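Local coordinates for cell division control protein Cdc48 (Mycobacterium smegmatis, PDB 5E7P) that binds ADP and, as a member of the AAA ATPase family, probably binds and hydrolyses ATP, at residues 546-551 against 571-576; 500-505 against 537-542. All blocks are in the same frame, centred on the assembly; numbering follows the deposited sequence.

Contact 1 (546-551 against 571-576); sequences SVHAVK and FARARD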
ATOM      1  N   SER A 546      -7.924 -10.974   3.219  1.00 30.22           N
ATOM      2  CA  SER A 546      -8.210  -9.784   2.428  1.00 30.05           C
ATOM      3  C   SER A 546      -8.899  -8.723   3.284  1.00 29.54           C
ATOM      4  O   SER A 546      -9.842  -9.017   4.017  1.00 32.21           O
ATOM      5  CB  SER A 546      -9.044 -10.131   1.190  1.00 28.59           C
ATOM      6  OG  SER A 546     -10.253 -10.779   1.542  1.00 28.25           O
ATOM      7  N   VAL A 547      -8.411  -7.491   3.199  1.00 26.57           N
ATOM      8  CA  VAL A 547      -8.944  -6.397   4.002  1.00 25.87           C
ATOM      9  C   VAL A 547      -9.781  -5.447   3.155  1.00 28.17           C
ATOM     10  O   VAL A 547      -9.366  -5.029   2.075  1.00 29.78           O
ATOM     11  CB  VAL A 547      -7.817  -5.612   4.698  1.00 26.28           C
ATOM     12  CG1 VAL A 547      -8.389  -4.448   5.514  1.00 24.48           C
ATOM     13  CG2 VAL A 547      -6.994  -6.548   5.578  1.00 25.50           C
ATOM     14  N   HIS A 548     -10.967  -5.121   3.654  1.00 29.46           N
ATOM     15  CA  HIS A 548     -11.894  -4.249   2.953  1.00 33.29           C
ATOM     16  C   HIS A 548     -12.367  -3.180   3.930  1.00 34.42           C
ATOM     17  O   HIS A 548     -13.235  -3.432   4.767  1.00 34.34           O
ATOM     18  CB  HIS A 548     -13.069  -5.068   2.414  1.00 34.80           C
ATOM     19  CG  HIS A 548     -12.653  -6.346   1.754  1.00 37.60           C
ATOM     20  ND1 HIS A 548     -12.375  -6.431   0.406  1.00 40.86           N
ATOM     21  CD2 HIS A 548     -12.447  -7.585   2.258  1.00 37.73           C
ATOM     22  CE1 HIS A 548     -12.028  -7.671   0.107  1.00 39.99           C
ATOM     23  NE2 HIS A 548     -12.061  -8.390   1.214  1.00 39.22           N
ATOM     24  N   ALA A 549     -11.784  -1.989   3.821  1.00 34.58           N
ATOM     25  CA  ALA A 549     -11.962  -0.952   4.832  1.00 33.63           C
ATOM     26  C   ALA A 549     -12.497   0.356   4.271  1.00 39.37           C
ATOM     27  O   ALA A 549     -12.093   0.790   3.193  1.00 42.91           O
ATOM     28  CB  ALA A 549     -10.652  -0.706   5.550  1.00 30.78           C
ATOM     29  N   VAL A 550     -13.407   0.983   5.012  1.00 40.72           N
ATOM     30  CA  VAL A 550     -13.922   2.301   4.654  1.00 42.81           C
ATOM     31  C   VAL A 550     -13.977   3.226   5.869  1.00 45.07           C
ATOM     32  O   VAL A 550     -14.118   2.769   7.002  1.00 44.64           O
ATOM     33  CB  VAL A 550     -15.332   2.229   4.017  1.00 41.44           C
ATOM     34  CG1 VAL A 550     -15.319   1.352   2.773  1.00 41.72           C
ATOM     35  CG2 VAL A 550     -16.362   1.733   5.025  1.00 39.37           C
ATOM     36  N   LYS A 551     -13.841   4.526   5.623  1.00 47.79           N
ATOM     37  CA  LYS A 551     -14.101   5.534   6.644  1.00 50.26           C
ATOM     38  C   LYS A 551     -15.524   6.042   6.473  1.00 53.21           C
ATOM     39  O   LYS A 551     -15.903   6.475   5.383  1.00 54.28           O
ATOM     40  CB  LYS A 551     -13.124   6.703   6.528  1.00 53.39           C
ATOM     41  CG  LYS A 551     -11.784   6.476   7.202  1.00 55.84           C
ATOM     42  CD  LYS A 551     -11.045   7.792   7.427  1.00 60.10           C
ATOM     43  CE  LYS A 551     -11.378   8.414   8.787  1.00 63.25           C
ATOM     44  NZ  LYS A 551     -12.816   8.780   8.942  1.00 65.23           N
ATOM     45  N   PHE A 571     -19.461  -5.262   1.013  1.00 30.42           N
ATOM     46  CA  PHE A 571     -19.706  -6.565   1.614  1.00 30.05           C
ATOM     47  C   PHE A 571     -19.665  -7.691   0.592  1.00 30.71           C
ATOM     48  O   PHE A 571     -19.151  -8.771   0.880  1.00 31.75           O
ATOM     49  CB  PHE A 571     -21.025  -6.569   2.390  1.00 31.56           C
ATOM     50  CG  PHE A 571     -20.935  -5.886   3.726  1.00 31.41           C
ATOM     51  CD1 PHE A 571     -21.124  -4.518   3.833  1.00 31.10           C
ATOM     52  CD2 PHE A 571     -20.637  -6.612   4.871  1.00 29.16           C
ATOM     53  CE1 PHE A 571     -21.028  -3.885   5.063  1.00 30.67           C
ATOM     54  CE2 PHE A 571     -20.542  -5.987   6.102  1.00 28.32           C
ATOM     55  CZ  PHE A 571     -20.738  -4.622   6.198  1.00 29.82           C
ATOM     56  N   ALA A 572     -20.192  -7.432  -0.604  1.00 30.39           N
ATOM     57  CA  ALA A 572     -20.157  -8.421  -1.679  1.00 28.98           C
ATOM     58  C   ALA A 572     -18.722  -8.744  -2.078  1.00 26.64           C
ATOM     59  O   ALA A 572     -18.411  -9.887  -2.410  1.00 26.39           O
ATOM     60  CB  ALA A 572     -20.953  -7.943  -2.892  1.00 28.37           C
ATOM     61  N   ARG A 573     -17.853  -7.738  -2.048  1.00 25.58           N
ATOM     62  CA  ARG A 573     -16.441  -7.962  -2.339  1.00 28.98           C
ATOM     63  C   ARG A 573     -15.791  -8.772  -1.221  1.00 28.33           C
ATOM     64  O   ARG A 573     -14.911  -9.594  -1.466  1.00 27.08           O
ATOM     65  CB  ARG A 573     -15.687  -6.643  -2.522  1.00 28.86           C
ATOM     66  CG  ARG A 573     -14.294  -6.829  -3.122  1.00 30.29           C
ATOM     67  CD  ARG A 573     -13.364  -5.663  -2.812  1.00 35.25           C
ATOM     68  NE  ARG A 573     -13.964  -4.375  -3.141  1.00 41.64           N
ATOM     69  CZ  ARG A 573     -14.329  -3.469  -2.239  1.00 42.92           C
ATOM     70  NH1 ARG A 573     -14.144  -3.703  -0.949  1.00 39.17           N
ATOM     71  NH2 ARG A 573     -14.873  -2.324  -2.632  1.00 46.37           N
ATOM     72  N   ALA A 574     -16.234  -8.532   0.008  1.00 27.17           N
ATOM     73  CA  ALA A 574     -15.689  -9.232   1.161  1.00 27.80           C
ATOM     74  C   ALA A 574     -16.104 -10.698   1.143  1.00 30.01           C
ATOM     75  O   ALA A 574     -15.285 -11.587   1.379  1.00 30.69           O
ATOM     76  CB  ALA A 574     -16.141  -8.560   2.452  1.00 25.23           C
ATOM     77  N   ARG A 575     -17.378 -10.944   0.855  1.00 31.92           N
ATOM     78  CA  ARG A 575     -17.891 -12.307   0.759  1.00 35.04           C
ATOM     79  C   ARG A 575     -17.164 -13.100  -0.324  1.00 35.18           C
ATOM     80  O   ARG A 575     -16.829 -14.268  -0.129  1.00 36.13           O
ATOM     81  CB  ARG A 575     -19.401 -12.306   0.491  1.00 39.20           C
ATOM     82  CG  ARG A 575     -20.255 -12.094   1.732  1.00 43.61           C
ATOM     83  CD  ARG A 575     -21.742 -12.284   1.441  1.00 49.21           C
ATOM     84  NE  ARG A 575     -22.411 -11.025   1.116  1.00 54.60           N
ATOM     85  CZ  ARG A 575     -22.733 -10.637  -0.115  1.00 59.68           C
ATOM     86  NH1 ARG A 575     -22.457 -11.413  -1.154  1.00 61.71           N
ATOM     87  NH2 ARG A 575     -23.340  -9.473  -0.305  1.00 61.63           N
ATOM     88  N   ASP A 576     -16.914 -12.453  -1.460  1.00 34.23           N
ATOM     89  CA  ASP A 576     -16.278 -13.111  -2.599  1.00 34.96           C
ATOM     90  C   ASP A 576     -14.769 -13.276  -2.432  1.00 35.96           C
ATOM     91  O   ASP A 576     -14.139 -14.026  -3.176  1.00 38.29           O
ATOM     92  CB  ASP A 576     -16.577 -12.350  -3.897  1.00 37.75           C
ATOM     93  CG  ASP A 576     -18.044 -12.420  -4.294  1.00 41.25           C
ATOM     94  OD1 ASP A 576     -18.758 -13.320  -3.805  1.00 43.28           O
ATOM     95  OD2 ASP A 576     -18.482 -11.579  -5.106  1.00 41.78           O
TER
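The imidazole of H548 lies with one face over the backbone of helix 563-576, overlapping the CA of A574 and the carbonyl carbon of R573. It belongs to the beta-alpha-beta crossover of a P-loop NTPase domain: strand 546-551 is an outermost strand of the parallel sheet, its neighbour 580-585 follows this helix, and the backbone of H548 is hydrogen-bonded to the backbones of L581 and F583. A CH-pi contact joins them, with A574 CA 3.9 Å from the H548 ring centroid and 20° off its normal. The methyl of A574 sits near the rim, CB being 3.8 Å from CD2 of H548, and the A574 side chain also touches V582 of strand 580-585. R573 reaches the opposite rim: CG leaves anti to the backbone N, the chain bends at chi3, and CD comes 3.5 Å from ND1 of H548. The guanidinium then lies nearly parallel to the ring, the planes 17° apart, and meets the histidine with its edge, not its face; its NE forms a salt bridge with E386. S546 OG helps to hold the ring's orientation; it also has S577 O and P579 O as partners, and S580 OG bonds to it and weakly to H548 NE2. H548 NE2 donates to S546 OG over 3.0 Å, with the oxygen 24° out of the imidazole plane.

Contact 2 (500-505 against 537-542); sequences AVLWPL and RALASS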
ATOM      1  N   ALA A 500     -10.569 -12.712  18.730  1.00 33.44           N
ATOM      2  CA  ALA A 500     -11.878 -12.461  18.132  1.00 33.33           C
ATOM      3  C   ALA A 500     -11.831 -12.409  16.605  1.00 32.87           C
ATOM      4  O   ALA A 500     -12.826 -12.695  15.939  1.00 32.05           O
ATOM      5  CB  ALA A 500     -12.479 -11.176  18.687  1.00 33.54           C
ATOM      6  N   VAL A 501     -10.677 -12.053  16.053  1.00 32.54           N
ATOM      7  CA  VAL A 501     -10.571 -11.836  14.615  1.00 32.29           C
ATOM      8  C   VAL A 501      -9.606 -12.794  13.923  1.00 33.75           C
ATOM      9  O   VAL A 501      -9.996 -13.520  13.010  1.00 35.02           O
ATOM     10  CB  VAL A 501     -10.169 -10.379  14.295  1.00 31.16           C
ATOM     11  CG1 VAL A 501      -9.939 -10.203  12.802  1.00 31.00           C
ATOM     12  CG2 VAL A 501     -11.231  -9.415  14.801  1.00 29.49           C
ATOM     13  N   LEU A 502      -8.347 -12.792  14.352  1.00 33.02           N
ATOM     14  CA  LEU A 502      -7.321 -13.598  13.691  1.00 33.92           C
ATOM     15  C   LEU A 502      -7.515 -15.106  13.868  1.00 35.51           C
ATOM     16  O   LEU A 502      -7.461 -15.857  12.897  1.00 36.37           O
ATOM     17  CB  LEU A 502      -5.921 -13.185  14.147  1.00 33.14           C
ATOM     18  CG  LEU A 502      -5.465 -11.812  13.655  1.00 34.65           C
ATOM     19  CD1 LEU A 502      -3.979 -11.610  13.927  1.00 35.75           C
ATOM     20  CD2 LEU A 502      -5.774 -11.641  12.177  1.00 34.25           C
ATOM     21  N   TRP A 503      -7.735 -15.539  15.105  1.00 35.21           N
ATOM     22  CA  TRP A 503      -7.926 -16.960  15.398  1.00 35.93           C
ATOM     23  C   TRP A 503      -9.027 -17.646  14.570  1.00 37.57           C
ATOM     24  O   TRP A 503      -8.776 -18.698  13.984  1.00 38.88           O
ATOM     25  CB  TRP A 503      -8.153 -17.190  16.898  1.00 33.87           C
ATOM     26  CG  TRP A 503      -6.904 -17.161  17.715  1.00 35.31           C
ATOM     27  CD1 TRP A 503      -5.641 -16.880  17.279  1.00 36.11           C
ATOM     28  CD2 TRP A 503      -6.793 -17.432  19.117  1.00 34.48           C
ATOM     29  NE1 TRP A 503      -4.752 -16.956  18.324  1.00 36.96           N
ATOM     30  CE2 TRP A 503      -5.435 -17.296  19.464  1.00 35.62           C
ATOM     31  CE3 TRP A 503      -7.715 -17.774  20.114  1.00 34.79           C
ATOM     32  CZ2 TRP A 503      -4.973 -17.489  20.764  1.00 36.77           C
ATOM     33  CZ3 TRP A 503      -7.255 -17.969  21.402  1.00 36.87           C
ATOM     34  CH2 TRP A 503      -5.897 -17.822  21.717  1.00 37.69           C
ATOM     35  N   PRO A 504     -10.246 -17.066  14.517  1.00 37.22           N
ATOM     36  CA  PRO A 504     -11.269 -17.754  13.718  1.00 39.46           C
ATOM     37  C   PRO A 504     -10.970 -17.795  12.218  1.00 42.06           C
ATOM     38  O   PRO A 504     -11.266 -18.804  11.575  1.00 44.26           O
ATOM     39  CB  PRO A 504     -12.539 -16.936  13.992  1.00 36.57           C
ATOM     40  CG  PRO A 504     -12.057 -15.621  14.480  1.00 35.32           C
ATOM     41  CD  PRO A 504     -10.809 -15.910  15.239  1.00 34.21           C
ATOM     42  N   LEU A 505     -10.398 -16.727  11.672  1.00 41.16           N
ATOM     43  CA  LEU A 505     -10.087 -16.679  10.244  1.00 41.41           C
ATOM     44  C   LEU A 505      -8.918 -17.591   9.877  1.00 45.39           C
ATOM     45  O   LEU A 505      -8.910 -18.207   8.811  1.00 51.24           O
ATOM     46  CB  LEU A 505      -9.791 -15.245   9.805  1.00 38.74           C
ATOM     47  CG  LEU A 505     -10.970 -14.277   9.894  1.00 38.59           C
ATOM     48  CD1 LEU A 505     -10.498 -12.840   9.793  1.00 38.37           C
ATOM     49  CD2 LEU A 505     -11.993 -14.580   8.813  1.00 39.61           C
ATOM     50  N   ARG A 537      -5.146  -1.540  11.885  1.00 35.26           N
ATOM     51  CA  ARG A 537      -4.295  -1.499  10.702  1.00 36.79           C
ATOM     52  C   ARG A 537      -3.089  -2.415  10.860  1.00 35.73           C
ATOM     53  O   ARG A 537      -2.622  -3.008   9.891  1.00 35.65           O
ATOM     54  CB  ARG A 537      -3.845  -0.066  10.415  1.00 39.08           C
ATOM     55  CG  ARG A 537      -4.938   0.809   9.820  1.00 42.68           C
ATOM     56  CD  ARG A 537      -4.535   2.267   9.830  1.00 45.65           C
ATOM     57  NE  ARG A 537      -5.507   3.132   9.167  1.00 48.09           N
ATOM     58  CZ  ARG A 537      -5.473   4.459   9.222  1.00 49.53           C
ATOM     59  NH1 ARG A 537      -6.388   5.183   8.588  1.00 49.48           N
ATOM     60  NH2 ARG A 537      -4.518   5.065   9.916  1.00 49.41           N
ATOM     61  N   ALA A 538      -2.587  -2.527  12.085  1.00 36.43           N
ATOM     62  CA  ALA A 538      -1.476  -3.423  12.376  1.00 36.60           C
ATOM     63  C   ALA A 538      -1.945  -4.869  12.273  1.00 39.89           C
ATOM     64  O   ALA A 538      -1.230  -5.737  11.773  1.00 39.73           O
ATOM     65  CB  ALA A 538      -0.926  -3.144  13.762  1.00 33.18           C
ATOM     66  N   LEU A 539      -3.159  -5.108  12.755  1.00 42.01           N
ATOM     67  CA  LEU A 539      -3.783  -6.422  12.719  1.00 42.23           C
ATOM     68  C   LEU A 539      -4.026  -6.856  11.279  1.00 40.06           C
ATOM     69  O   LEU A 539      -3.869  -8.027  10.929  1.00 38.40           O
ATOM     70  CB  LEU A 539      -5.117  -6.365  13.460  1.00 44.72           C
ATOM     71  CG  LEU A 539      -5.794  -7.685  13.815  1.00 48.28           C
ATOM     72  CD1 LEU A 539      -5.103  -8.317  15.021  1.00 50.90           C
ATOM     73  CD2 LEU A 539      -7.276  -7.461  14.081  1.00 47.67           C
ATOM     74  N   ALA A 540      -4.402  -5.891  10.447  1.00 39.45           N
ATOM     75  CA  ALA A 540      -4.785  -6.160   9.066  1.00 38.87           C
ATOM     76  C   ALA A 540      -3.589  -6.350   8.139  1.00 40.85           C
ATOM     77  O   ALA A 540      -3.750  -6.385   6.927  1.00 45.32           O
ATOM     78  CB  ALA A 540      -5.678  -5.042   8.545  1.00 36.65           C
ATOM     79  N   SER A 541      -2.392  -6.468   8.703  1.00 36.06           N
ATOM     80  CA  SER A 541      -1.194  -6.652   7.893  1.00 32.65           C
ATOM     81  C   SER A 541      -0.642  -8.054   8.055  1.00 29.59           C
ATOM     82  O   SER A 541       0.464  -8.349   7.604  1.00 29.42           O
ATOM     83  CB  SER A 541      -0.124  -5.637   8.285  1.00 34.50           C
ATOM     84  OG  SER A 541      -0.618  -4.317   8.167  1.00 38.13           O
ATOM     85  N   SER A 542      -1.416  -8.912   8.709  1.00 29.37           N
ATOM     86  CA  SER A 542      -0.991 -10.277   9.004  1.00 33.59           C
ATOM     87  C   SER A 542      -0.752 -11.116   7.750  1.00 35.44           C
ATOM     88  O   SER A 542       0.177 -11.923   7.707  1.00 38.40           O
ATOM     89  CB  SER A 542      -2.027 -10.965   9.897  1.00 36.16           C
ATOM     90  OG  SER A 542      -2.261 -10.218  11.078  1.00 38.00           O
TER
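L502 leaves helix 491-506 with its CB directed at the end of helix 534-539, the helix that follows the P-loop in this P-loop NTPase domain. CG, anti to the carbonyl carbon (chi1 -70°), is the first atom to touch, 3.8 Å from CD1 of L539. One bond further, CD1 of L502 comes within 3.6 Å of that same L539 CD1, and also lies 3.6 Å from OG of S542. The other methyl, CD2, approaches the serine alone, 3.9 Å from its OG. The two leucine side chains thus run past each other in opposite directions, each branched end drawn alongside its partner.

L539 divides its methyls between two neighbours on the facing helix. While CD1 packs on L502, CD2 turns to V501 and stands 4.0 Å from CG1 of that valine, the two side chains crossing at a slant. V501 also touches V624 of strand 623-629, and L539 touches L497 one turn earlier on helix 491-506, which extends this apolar layer between the helices and the sheet. The valine and leucine come from a wider pi-type turn at 500-502, just before the helix kinks at P504.

Helix 534-539 gives way to a type I beta turn from L539 to S542, and this turn brings S542 back beside L539, so that its OG reaches both the L539 carbonyl and the L502 methyls. The S542 hydroxyl spends its proton on L539 O, while the same OG lies against the L502 methyls: S542 OG donates to L539 O over 2.7 Å, at a C=O...donor angle of 146° and 23° from the carbonyl plane.

In the fold
Along the chain both halves of contact 2 precede those of contact 1; their centres are 14 Å apart. Helix 534-539 runs through a turn into strand 546-551, which makes the helix end of 537-542 and the strand of contact 1 neighbours; V547 CG2 lies 3.5 Å from A540 O where they touch. Both contacts belong to the second AAA module. Contact 2 joins the helix after the P-loop to helix 491-506, and contact 1 joins the outermost strand to helix 563-576. The side chain of L539 is about 12 Å from a bound ADP, while the side chain of R573, about 13 Å from a bound ADP and paired with E386, faces the first module.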